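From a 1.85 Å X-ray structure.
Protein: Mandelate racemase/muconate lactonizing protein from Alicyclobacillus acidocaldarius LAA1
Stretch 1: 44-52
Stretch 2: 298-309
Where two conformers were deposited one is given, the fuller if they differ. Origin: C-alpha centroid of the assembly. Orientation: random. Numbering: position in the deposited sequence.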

ATOM      1  N   GLY A  44     -24.031  14.745   0.337  1.00 29.49           N
ATOM      2  CA  GLY A  44     -23.366  13.846  -0.584  1.00 29.22           C
ATOM      3  C   GLY A  44     -23.080  12.483   0.069  1.00 28.76           C
ATOM      4  O   GLY A  44     -22.833  12.428   1.274  1.00 29.29           O
ATOM      5  N   TRP A  45     -23.188  11.396  -0.705  1.00 27.59           N
ATOM      6  CA  TRP A  45     -22.821  10.027  -0.278  1.00 28.24           C
ATOM      7  C   TRP A  45     -21.756   9.395  -1.176  1.00 26.27           C
ATOM      8  O   TRP A  45     -21.663   9.740  -2.375  1.00 26.53           O
ATOM      9  CB  TRP A  45     -24.034   9.087  -0.332  1.00 27.95           C
ATOM     10  CG  TRP A  45     -25.110   9.481   0.663  1.00 30.32           C
ATOM     11  CD1 TRP A  45     -25.876  10.616   0.639  1.00 33.18           C
ATOM     12  CD2 TRP A  45     -25.518   8.739   1.810  1.00 33.08           C
ATOM     13  NE1 TRP A  45     -26.730  10.629   1.722  1.00 33.69           N
ATOM     14  CE2 TRP A  45     -26.536   9.491   2.459  1.00 31.50           C
ATOM     15  CE3 TRP A  45     -25.103   7.514   2.382  1.00 31.75           C
ATOM     16  CZ2 TRP A  45     -27.182   9.044   3.621  1.00 32.01           C
ATOM     17  CZ3 TRP A  45     -25.756   7.068   3.538  1.00 31.46           C
ATOM     18  CH2 TRP A  45     -26.787   7.829   4.143  1.00 33.09           C
ATOM     19  N   SER A  46     -21.018   8.423  -0.631  1.00 24.89           N
ATOM     20  CA  SER A  46     -20.091   7.595  -1.431  1.00 25.31           C
ATOM     21  C   SER A  46     -19.848   6.321  -0.697  1.00 25.06           C
ATOM     22  O   SER A  46     -20.256   6.196   0.462  1.00 22.26           O
ATOM     23  CB  SER A  46     -18.748   8.278  -1.578  1.00 24.80           C
ATOM     24  OG  SER A  46     -18.130   8.367  -0.312  1.00 27.17           O
ATOM     25  N   GLU A  47     -19.166   5.379  -1.370  1.00 25.28           N
ATOM     26  CA  GLU A  47     -18.918   4.080  -0.728  1.00 25.32           C
ATOM     27  C   GLU A  47     -17.440   3.858  -0.708  1.00 25.78           C
ATOM     28  O   GLU A  47     -16.776   4.075  -1.732  1.00 25.84           O
ATOM     29  CB  GLU A  47     -19.579   2.931  -1.479  1.00 24.64           C
ATOM     30  CG  GLU A  47     -19.270   1.565  -0.894  1.00 26.30           C
ATOM     31  CD  GLU A  47     -20.128   0.470  -1.540  1.00 30.36           C
ATOM     32  OE1 GLU A  47     -21.124   0.807  -2.198  1.00 31.17           O
ATOM     33  OE2 GLU A  47     -19.831  -0.730  -1.410  1.00 33.95           O
ATOM     34  N   CYS A  48     -16.888   3.511   0.458  1.00 23.47           N
ATOM     35  CA  CYS A  48     -15.468   3.021   0.467  1.00 24.27           C
ATOM     36  C   CYS A  48     -15.454   1.533   0.023  1.00 25.06           C
ATOM     37  O   CYS A  48     -16.135   0.732   0.649  1.00 26.66           O
ATOM     38  CB  CYS A  48     -14.879   3.246   1.868  1.00 22.66           C
ATOM     39  SG  CYS A  48     -13.143   2.614   1.913  1.00 25.25           S
ATOM     40  N   VAL A  49     -14.778   1.190  -1.089  1.00 23.54           N
ATOM     41  CA  VAL A  49     -14.915  -0.120  -1.661  1.00 25.23           C
ATOM     42  C   VAL A  49     -13.957  -1.158  -1.082  1.00 25.21           C
ATOM     43  O   VAL A  49     -13.892  -2.289  -1.591  1.00 25.68           O
ATOM     44  CB  VAL A  49     -14.691  -0.118  -3.238  1.00 26.57           C
ATOM     45  CG1 VAL A  49     -15.816   0.720  -3.959  1.00 29.24           C
ATOM     46  CG2 VAL A  49     -13.359   0.420  -3.612  1.00 25.94           C
ATOM     47  N   ALA A  50     -13.183  -0.771  -0.077  1.00 22.88           N
ATOM     48  CA  ALA A  50     -12.300  -1.769   0.599  1.00 23.50           C
ATOM     49  C   ALA A  50     -13.072  -3.038   1.008  1.00 22.52           C
ATOM     50  O   ALA A  50     -14.145  -2.941   1.675  1.00 26.40           O
ATOM     51  CB  ALA A  50     -11.600  -1.139   1.835  1.00 22.42           C
ATOM     52  N   LEU A  51     -12.566  -4.222   0.686  1.00 22.55           N
ATOM     53  CA  LEU A  51     -13.196  -5.474   1.062  1.00 22.31           C
ATOM     54  C   LEU A  51     -12.892  -5.902   2.524  1.00 21.64           C
ATOM     55  O   LEU A  51     -12.019  -5.330   3.193  1.00 21.70           O
ATOM     56  CB  LEU A  51     -12.682  -6.580   0.137  1.00 23.75           C
ATOM     57  CG  LEU A  51     -12.892  -6.190  -1.324  1.00 26.64           C
ATOM     58  CD1 LEU A  51     -12.314  -7.256  -2.212  1.00 28.96           C
ATOM     59  CD2 LEU A  51     -14.431  -5.956  -1.566  1.00 28.35           C
ATOM     60  N   ALA A  52     -13.588  -6.914   3.012  1.00 21.75           N
ATOM     61  CA  ALA A  52     -13.427  -7.259   4.441  1.00 20.98           C
ATOM     62  C   ALA A  52     -11.992  -7.773   4.705  1.00 20.88           C
ATOM     63  O   ALA A  52     -11.426  -7.512   5.761  1.00 22.65           O
ATOM     64  CB  ALA A  52     -14.423  -8.370   4.848  1.00 24.47           C
TER
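Stretch 2, residues 298-309: GMYETGVGRVHG

How does the second stretch approach the first? It begins as a loop, Gly298 to Thr302, and turns into a helix at Gly303 that runs on past Gly309. That helix crosses the strand that contains Trp45, Ser46 and Glu47 almost at a right angle, with 98° between their N-to-C directions and a closest approach of 6.7 Å between axes. Met299 lies beside Val49 and Leu51, and the loop's last residue, Thr302, beside Glu47.

What does the loop set against Val49 and Leu51? Met299, a selenomethionine with all three chi angles in m, brings its methyl CE to 3.8 Å from both Val49 CG2 and Leu51 CG, and to 2.7 Å from Val49 O. Tyr300, with phi/psi of 60/37, makes no contact with stretch 1. Glu301 turns back on its own loop, where its OE1 accepts a 2.6 Å hydrogen bond from Met299 N.

How is the start of the helix held to the strand? Glu47 reaches it with an extended chain, chi1 and chi2 both t. Thr302 OG1 donates to Glu47 OE1 at 2.6 Å, and Thr302 N to Glu47 OE2 at 3.1 Å. Thr302 also caps the helix, its OG1 accepting from Val304 N at 3.2 Å. Val304, chi1 t, points toward the strand and puts CG1 3.4 Å from Ser46 CA and 4.2 Å from Trp45 CB. A third hydrogen bond to the carboxylate comes from Gly305 N, which donates to Glu47 OE1 at 3.1 Å; a CB on Gly305 would fall 2.6 Å from Glu47 OE1, a clash.

What rests on the strand one turn later? His308 also points toward it: its CE1 lies 3.1 Å from Trp45 O, which sits at the ring edge. A water links the two segments, 2.9 Å from Glu47 N and 2.8 Å from His308 ND1.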

ATOM      1  N   GLY A 298     -16.001  -4.384 -10.974  0.50 28.98           N
ATOM      2  CA  GLY A 298     -16.830  -4.323  -9.757  0.50 30.48           C
ATOM      3  C   GLY A 298     -16.176  -4.794  -8.465  0.50 31.29           C
ATOM      4  O   GLY A 298     -15.171  -5.512  -8.487  0.50 31.10           O
HETATM    5  N   MSE A 299     -16.754  -4.376  -7.339  0.70 32.88           N
HETATM    6  CA  MSE A 299     -16.284  -4.745  -6.004  0.70 32.51           C
HETATM    7  C   MSE A 299     -17.450  -5.252  -5.131  0.70 32.91           C
HETATM    8  O   MSE A 299     -17.399  -5.126  -3.907  0.70 32.77           O
HETATM    9  CB  MSE A 299     -15.699  -3.516  -5.320  0.70 32.27           C
HETATM   10  CG  MSE A 299     -14.594  -2.784  -6.088  0.70 35.37           C
HETATM   11 SE   MSE A 299     -12.911  -3.662  -5.701  0.70 43.89          SE
HETATM   12  CE  MSE A 299     -12.673  -3.262  -3.805  0.70 35.70           C
ATOM     13  N   TYR A 300     -18.504  -5.797  -5.737  0.70 31.74           N
ATOM     14  CA  TYR A 300     -19.706  -6.255  -4.993  0.70 31.82           C
ATOM     15  C   TYR A 300     -20.339  -5.061  -4.232  0.70 30.52           C
ATOM     16  O   TYR A 300     -20.906  -5.168  -3.118  0.70 28.64           O
ATOM     17  CB  TYR A 300     -19.385  -7.490  -4.122  0.70 33.02           C
ATOM     18  CG  TYR A 300     -19.270  -8.779  -4.942  0.70 37.18           C
ATOM     19  CD1 TYR A 300     -20.206  -9.811  -4.793  0.70 40.34           C
ATOM     20  CD2 TYR A 300     -18.246  -8.949  -5.908  0.70 40.84           C
ATOM     21  CE1 TYR A 300     -20.115 -10.998  -5.555  0.70 42.42           C
ATOM     22  CE2 TYR A 300     -18.148 -10.128  -6.685  0.70 45.07           C
ATOM     23  CZ  TYR A 300     -19.091 -11.147  -6.498  0.70 44.78           C
ATOM     24  OH  TYR A 300     -18.991 -12.309  -7.218  0.70 44.73           O
ATOM     25  N   GLU A 301     -20.271  -3.919  -4.908  1.00 28.28           N
ATOM     26  CA  GLU A 301     -20.631  -2.610  -4.323  1.00 28.55           C
ATOM     27  C   GLU A 301     -22.086  -2.601  -3.827  1.00 27.32           C
ATOM     28  O   GLU A 301     -22.940  -3.190  -4.460  1.00 27.50           O
ATOM     29  CB  GLU A 301     -20.528  -1.454  -5.344  1.00 29.44           C
ATOM     30  CG  GLU A 301     -19.146  -1.014  -5.810  1.00 35.48           C
ATOM     31  CD  GLU A 301     -18.473  -1.978  -6.797  1.00 43.34           C
ATOM     32  OE1 GLU A 301     -19.030  -3.040  -7.168  1.00 34.88           O
ATOM     33  OE2 GLU A 301     -17.321  -1.666  -7.177  1.00 51.14           O
ATOM     34  N   THR A 302     -22.365  -1.908  -2.720  1.00 26.83           N
ATOM     35  CA  THR A 302     -23.760  -1.462  -2.511  1.00 27.32           C
ATOM     36  C   THR A 302     -24.225  -0.497  -3.603  1.00 25.88           C
ATOM     37  O   THR A 302     -23.483  -0.067  -4.540  1.00 25.60           O
ATOM     38  CB  THR A 302     -24.001  -0.718  -1.189  1.00 26.65           C
ATOM     39  OG1 THR A 302     -23.627   0.648  -1.400  1.00 28.78           O
ATOM     40  CG2 THR A 302     -23.181  -1.342   0.036  1.00 28.63           C
ATOM     41  N   GLY A 303     -25.479  -0.124  -3.488  1.00 26.46           N
ATOM     42  CA  GLY A 303     -26.073   0.762  -4.521  1.00 27.44           C
ATOM     43  C   GLY A 303     -25.348   2.041  -4.755  1.00 26.17           C
ATOM     44  O   GLY A 303     -25.302   2.530  -5.882  1.00 28.59           O
ATOM     45  N   VAL A 304     -24.753   2.596  -3.701  1.00 26.45           N
ATOM     46  CA  VAL A 304     -24.019   3.859  -3.787  1.00 26.65           C
ATOM     47  C   VAL A 304     -22.780   3.770  -4.673  1.00 26.01           C
ATOM     48  O   VAL A 304     -22.631   4.526  -5.632  1.00 27.09           O
ATOM     49  CB  VAL A 304     -23.718   4.437  -2.342  1.00 26.10           C
ATOM     50  CG1 VAL A 304     -22.780   5.668  -2.408  1.00 25.13           C
ATOM     51  CG2 VAL A 304     -25.096   4.847  -1.695  1.00 28.16           C
ATOM     52  N   GLY A 305     -21.843   2.922  -4.290  1.00 25.51           N
ATOM     53  CA  GLY A 305     -20.726   2.529  -5.156  1.00 25.91           C
ATOM     54  C   GLY A 305     -21.088   2.056  -6.572  1.00 26.53           C
ATOM     55  O   GLY A 305     -20.389   2.376  -7.531  1.00 24.54           O
ATOM     56  N   ARG A 306     -22.195   1.332  -6.711  1.00 27.39           N
ATOM     57  CA  ARG A 306     -22.584   0.826  -8.034  1.00 28.43           C
ATOM     58  C   ARG A 306     -23.029   1.998  -8.934  1.00 28.49           C
ATOM     59  O   ARG A 306     -22.653   2.076 -10.108  1.00 29.10           O
ATOM     60  CB  ARG A 306     -23.697  -0.199  -7.900  1.00 29.20           C
ATOM     61  CG  ARG A 306     -24.191  -0.792  -9.231  1.00 29.02           C
ATOM     62  CD  ARG A 306     -25.068  -2.012  -8.991  1.00 28.25           C
ATOM     63  NE  ARG A 306     -24.477  -2.802  -7.936  1.00 31.86           N
ATOM     64  CZ  ARG A 306     -23.630  -3.788  -8.145  1.00 32.72           C
ATOM     65  NH1 ARG A 306     -23.315  -4.159  -9.391  1.00 30.32           N
ATOM     66  NH2 ARG A 306     -23.073  -4.379  -7.102  1.00 30.69           N
ATOM     67  N   VAL A 307     -23.824   2.893  -8.372  1.00 28.69           N
ATOM     68  CA  VAL A 307     -24.233   4.148  -9.061  1.00 28.66           C
ATOM     69  C   VAL A 307     -23.044   4.982  -9.522  1.00 27.14           C
ATOM     70  O   VAL A 307     -22.935   5.311 -10.715  1.00 28.26           O
ATOM     71  CB  VAL A 307     -25.214   5.003  -8.206  1.00 28.27           C
ATOM     72  CG1 VAL A 307     -25.274   6.459  -8.748  1.00 28.86           C
ATOM     73  CG2 VAL A 307     -26.552   4.349  -8.273  1.00 27.89           C
ATOM     74  N   HIS A 308     -22.098   5.239  -8.621  1.00 28.15           N
ATOM     75  CA  HIS A 308     -20.856   5.973  -8.964  1.00 25.88           C
ATOM     76  C   HIS A 308     -19.982   5.296 -10.018  1.00 26.95           C
ATOM     77  O   HIS A 308     -19.340   5.982 -10.819  1.00 25.45           O
ATOM     78  CB  HIS A 308     -20.028   6.266  -7.686  1.00 27.60           C
ATOM     79  CG  HIS A 308     -20.574   7.399  -6.866  1.00 26.61           C
ATOM     80  ND1 HIS A 308     -20.034   7.771  -5.651  1.00 25.95           N
ATOM     81  CD2 HIS A 308     -21.626   8.236  -7.082  1.00 25.00           C
ATOM     82  CE1 HIS A 308     -20.712   8.804  -5.163  1.00 27.49           C
ATOM     83  NE2 HIS A 308     -21.679   9.114  -6.022  1.00 30.64           N
ATOM     84  N   GLY A 309     -19.976   3.946 -10.004  1.00 28.12           N
ATOM     85  CA  GLY A 309     -19.185   3.122 -10.894  1.00 26.29           C
ATOM     86  C   GLY A 309     -19.856   3.128 -12.275  1.00 29.16           C
ATOM     87  O   GLY A 309     -19.199   3.186 -13.281  1.00 27.62           O
TER
HETATM   88  O   HOH W   1     -18.721   5.781  -4.165  1.00 27.68           O